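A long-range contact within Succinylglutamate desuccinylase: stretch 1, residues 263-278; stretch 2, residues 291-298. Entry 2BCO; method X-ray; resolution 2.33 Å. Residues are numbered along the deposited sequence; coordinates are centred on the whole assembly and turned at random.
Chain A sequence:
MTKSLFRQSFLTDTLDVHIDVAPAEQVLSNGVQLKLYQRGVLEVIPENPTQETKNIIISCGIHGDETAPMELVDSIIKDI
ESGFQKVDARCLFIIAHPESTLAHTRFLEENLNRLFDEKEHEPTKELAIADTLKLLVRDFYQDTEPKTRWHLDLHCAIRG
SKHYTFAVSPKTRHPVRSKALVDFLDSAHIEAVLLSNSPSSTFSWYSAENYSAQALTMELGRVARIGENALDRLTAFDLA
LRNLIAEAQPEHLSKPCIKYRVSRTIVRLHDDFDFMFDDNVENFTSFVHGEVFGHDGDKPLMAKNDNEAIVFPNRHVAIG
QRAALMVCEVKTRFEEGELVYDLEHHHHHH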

# COMPACT_ATOMS: atom_id res chain seq x y z
N SER A 263 2.92 20.05 -0.68
CA SER A 263 3.13 21.49 -0.89
C SER A 263 2.13 21.93 -1.94
O SER A 263 1.35 22.86 -1.71
CB SER A 263 4.55 21.76 -1.38
OG SER A 263 5.51 21.30 -0.45
N ARG A 264 2.16 21.27 -3.09
CA ARG A 264 1.23 21.57 -4.16
C ARG A 264 1.13 20.42 -5.15
O ARG A 264 2.01 19.56 -5.22
CB ARG A 264 1.62 22.87 -4.88
CG ARG A 264 3.02 22.93 -5.43
CD ARG A 264 3.47 24.38 -5.54
NE ARG A 264 4.80 24.52 -6.12
CZ ARG A 264 5.07 24.36 -7.41
NH1 ARG A 264 4.10 24.06 -8.26
NH2 ARG A 264 6.32 24.48 -7.85
N THR A 265 0.03 20.40 -5.89
CA THR A 265 -0.22 19.35 -6.87
C THR A 265 -0.08 19.93 -8.28
O THR A 265 -0.66 20.97 -8.59
CB THR A 265 -1.64 18.76 -6.66
OG1 THR A 265 -1.85 17.66 -7.56
CG2 THR A 265 -2.70 19.82 -6.89
N ILE A 266 0.70 19.26 -9.12
CA ILE A 266 0.94 19.70 -10.49
C ILE A 266 -0.06 19.07 -11.46
O ILE A 266 -0.20 17.85 -11.52
CB ILE A 266 2.37 19.32 -10.96
CG1 ILE A 266 3.41 19.89 -9.98
CG2 ILE A 266 2.62 19.84 -12.37
CD1 ILE A 266 3.33 21.39 -9.79
N VAL A 267 -0.75 19.91 -12.23
CA VAL A 267 -1.74 19.42 -13.20
C VAL A 267 -1.38 19.83 -14.63
O VAL A 267 -1.11 21.00 -14.90
CB VAL A 267 -3.15 19.97 -12.88
CG1 VAL A 267 -4.17 19.35 -13.82
CG2 VAL A 267 -3.50 19.70 -11.42
N ARG A 268 -1.38 18.86 -15.54
CA ARG A 268 -1.06 19.12 -16.95
C ARG A 268 -2.17 19.91 -17.64
O ARG A 268 -3.30 19.44 -17.76
CB ARG A 268 -0.83 17.80 -17.70
CG ARG A 268 -0.47 17.96 -19.17
CD ARG A 268 -0.16 16.60 -19.79
NE ARG A 268 0.31 16.68 -21.17
CZ ARG A 268 0.85 15.66 -21.83
NH1 ARG A 268 0.98 14.47 -21.24
NH2 ARG A 268 1.26 15.81 -23.09
N LEU A 269 -1.83 21.12 -18.08
CA LEU A 269 -2.78 22.00 -18.75
C LEU A 269 -2.72 21.96 -20.27
O LEU A 269 -3.75 22.06 -20.93
CB LEU A 269 -2.56 23.45 -18.28
CG LEU A 269 -3.51 24.03 -17.24
CD1 LEU A 269 -4.89 24.22 -17.87
CD2 LEU A 269 -3.59 23.12 -16.02
N HIS A 270 -1.52 21.80 -20.83
CA HIS A 270 -1.37 21.77 -22.28
C HIS A 270 -0.74 20.48 -22.79
O HIS A 270 -0.23 19.67 -22.02
CB HIS A 270 -0.53 22.96 -22.74
CG HIS A 270 -0.99 24.27 -22.18
ND1 HIS A 270 -0.81 24.62 -20.86
CD2 HIS A 270 -1.62 25.32 -22.76
CE1 HIS A 270 -1.31 25.82 -20.65
NE2 HIS A 270 -1.81 26.27 -21.78
N ASP A 271 -0.76 20.32 -24.11
CA ASP A 271 -0.20 19.15 -24.77
C ASP A 271 1.33 19.17 -24.70
O ASP A 271 1.97 18.13 -24.57
CB ASP A 271 -0.67 19.10 -26.23
CG ASP A 271 -0.31 17.79 -26.92
OD1 ASP A 271 0.90 17.51 -27.07
OD2 ASP A 271 -1.24 17.06 -27.32
N ASP A 272 1.89 20.38 -24.79
CA ASP A 272 3.33 20.58 -24.73
C ASP A 272 3.75 20.71 -23.27
O ASP A 272 3.90 21.81 -22.74
CB ASP A 272 3.72 21.83 -25.51
CG ASP A 272 5.22 22.10 -25.50
OD1 ASP A 272 6.00 21.13 -25.62
OD2 ASP A 272 5.61 23.27 -25.37
N PHE A 273 3.93 19.57 -22.62
CA PHE A 273 4.30 19.50 -21.22
C PHE A 273 5.49 18.55 -21.07
O PHE A 273 5.56 17.54 -21.76
CB PHE A 273 3.09 18.95 -20.44
CG PHE A 273 3.33 18.78 -18.96
CD1 PHE A 273 3.00 19.79 -18.06
CD2 PHE A 273 3.85 17.58 -18.47
CE1 PHE A 273 3.19 19.61 -16.69
CE2 PHE A 273 4.05 17.40 -17.09
CZ PHE A 273 3.71 18.42 -16.20
N ASP A 274 6.42 18.87 -20.17
CA ASP A 274 7.56 17.99 -19.96
C ASP A 274 8.40 18.44 -18.77
O ASP A 274 8.19 19.51 -18.21
CB ASP A 274 8.45 17.92 -21.21
CG ASP A 274 9.14 16.58 -21.37
OD1 ASP A 274 9.33 15.86 -20.37
OD2 ASP A 274 9.50 16.23 -22.52
N PHE A 275 9.35 17.59 -18.38
CA PHE A 275 10.24 17.89 -17.26
C PHE A 275 11.66 17.95 -17.80
O PHE A 275 11.93 17.41 -18.87
CB PHE A 275 10.15 16.78 -16.22
CG PHE A 275 8.78 16.58 -15.65
CD1 PHE A 275 8.15 17.61 -14.94
CD2 PHE A 275 8.12 15.36 -15.79
CE1 PHE A 275 6.89 17.41 -14.37
CE2 PHE A 275 6.86 15.16 -15.23
CZ PHE A 275 6.24 16.19 -14.52
N MSE A 276 12.56 18.58 -17.07
CA MSE A 276 13.95 18.68 -17.52
C MSE A 276 14.76 17.46 -17.10
O MSE A 276 15.72 17.08 -17.78
CB MSE A 276 14.60 19.95 -16.97
CG MSE A 276 13.89 21.22 -17.40
SE MSE A 276 14.84 22.81 -16.83
CE MSE A 276 15.69 23.28 -18.50
N PHE A 277 14.37 16.84 -15.98
CA PHE A 277 15.07 15.66 -15.49
C PHE A 277 14.72 14.44 -16.33
O PHE A 277 13.72 14.43 -17.05
CB PHE A 277 14.72 15.40 -14.01
CG PHE A 277 13.24 15.51 -13.67
CD1 PHE A 277 12.33 14.54 -14.11
CD2 PHE A 277 12.76 16.59 -12.93
CE1 PHE A 277 10.95 14.65 -13.79
CE2 PHE A 277 11.40 16.71 -12.61
CZ PHE A 277 10.49 15.74 -13.04
N ASP A 278 15.55 13.40 -16.23
CA ASP A 278 15.35 12.17 -16.98
C ASP A 278 14.22 11.33 -16.41
O ASP A 278 13.77 11.55 -15.29
CB ASP A 278 16.64 11.34 -16.99
CG ASP A 278 17.70 11.92 -17.90
OD1 ASP A 278 18.82 11.37 -17.92
OD2 ASP A 278 17.41 12.93 -18.58
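Stretch 2, residues 291-298: EVFGHDGD

Most of stretch 2, residues 292-296, is a strand, laid antiparallel beside strand 273-275 of stretch 1; the axes run at 171° and approach to 4.7 Å. The ladder opens where Met 276 N donates to Phe 293 O (2.7 Å). It continues through the reciprocal pair Asp 274 N to His 295 O (3.1 Å) and His 295 N to Asp 274 O (2.9 Å), and ends with Gly 297 N donating to Asp 272 O (2.8 Å).

The backbones pinch together at Gly 294, whose CA lies 3.7 Å from Phe 275 CA. A side chain here would strike the other strand: an ideal CB would sit 2.6 Å from Asp 274 O and 3.1 Å from Phe 275 CD1. Glycine permits the close fit, and the Phe 275 side chain emerges on the same face as those of Phe 273 and Asp 296.

Asp 296 is the most deeply engaged polar bump. Its short, two-oxygen carboxylate suits a hollow where strand 264-267 gives way to the loop through Leu 269 and His 270: OD2 accepts from Leu 269 N (3.0 Å) and OD1 from both His 270 N and His 270 ND1 (3.0 Å each). The edge of the Phe 273 ring closes in, CD1 standing 3.1 Å from Asp 296 OD2. Gly 297 places its CA over the face of the His 270 ring, 4.3 Å from the centroid; its positive phi favours glycine, and an ideal CB would clash with His 270 ND1 at 2.9 Å.

At the other end, the buried Phe 293 ring meets aromatic neighbours, its CD1 lying 4.3 Å from Phe 275 CD1 and 4.0 Å from Phe 277 CE2. The long, flexible selenomethionine Met 276 rests against Val 292, SE to CG2 3.6 Å. On the face shared with Asp 274, the flat ring of His 295 covers Asp 274 N.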

# COMPACT_ATOMS: atom_id res chain seq x y z
N GLU A 291 13.98 27.12 -8.78
CA GLU A 291 14.62 26.26 -9.77
C GLU A 291 13.57 25.73 -10.75
O GLU A 291 12.51 25.27 -10.33
CB GLU A 291 15.31 25.08 -9.09
CG GLU A 291 16.18 24.28 -10.04
CD GLU A 291 16.69 23.00 -9.43
OE1 GLU A 291 16.90 22.98 -8.19
OE2 GLU A 291 16.89 22.02 -10.17
N VAL A 292 13.87 25.81 -12.04
CA VAL A 292 12.94 25.32 -13.05
C VAL A 292 13.25 23.85 -13.28
O VAL A 292 14.41 23.46 -13.37
CB VAL A 292 13.09 26.10 -14.38
CG1 VAL A 292 12.81 27.58 -14.15
CG2 VAL A 292 14.48 25.90 -14.96
N PHE A 293 12.22 23.02 -13.37
CA PHE A 293 12.43 21.60 -13.58
C PHE A 293 11.51 21.05 -14.67
O PHE A 293 11.49 19.85 -14.92
CB PHE A 293 12.20 20.84 -12.27
CG PHE A 293 10.84 21.07 -11.67
CD1 PHE A 293 9.77 20.26 -12.02
CD2 PHE A 293 10.63 22.11 -10.76
CE1 PHE A 293 8.50 20.47 -11.47
CE2 PHE A 293 9.37 22.33 -10.21
CZ PHE A 293 8.30 21.51 -10.56
N GLY A 294 10.76 21.94 -15.30
CA GLY A 294 9.87 21.51 -16.36
C GLY A 294 9.11 22.69 -16.93
O GLY A 294 9.46 23.84 -16.67
N HIS A 295 8.08 22.41 -17.71
CA HIS A 295 7.28 23.46 -18.30
C HIS A 295 5.94 22.92 -18.76
O HIS A 295 5.82 21.75 -19.16
CB HIS A 295 8.04 24.09 -19.47
CG HIS A 295 8.24 23.16 -20.63
ND1 HIS A 295 7.25 22.90 -21.55
CD2 HIS A 295 9.31 22.42 -21.00
CE1 HIS A 295 7.70 22.04 -22.44
NE2 HIS A 295 8.94 21.73 -22.14
N ASP A 296 4.92 23.76 -18.69
CA ASP A 296 3.58 23.40 -19.10
C ASP A 296 3.16 24.48 -20.10
O ASP A 296 2.80 25.60 -19.71
CB ASP A 296 2.64 23.41 -17.90
CG ASP A 296 1.35 22.64 -18.14
OD1 ASP A 296 0.81 22.73 -19.27
OD2 ASP A 296 0.89 21.96 -17.21
N GLY A 297 3.23 24.14 -21.39
CA GLY A 297 2.89 25.12 -22.41
C GLY A 297 4.00 26.15 -22.42
O GLY A 297 5.13 25.85 -22.80
N ASP A 298 3.68 27.37 -22.00
CA ASP A 298 4.67 28.45 -21.97
C ASP A 298 5.16 28.67 -20.54
O ASP A 298 6.34 28.91 -20.31
CB ASP A 298 4.06 29.76 -22.49
CG ASP A 298 3.49 29.62 -23.90
OD1 ASP A 298 4.23 29.20 -24.81
OD2 ASP A 298 2.30 29.95 -24.08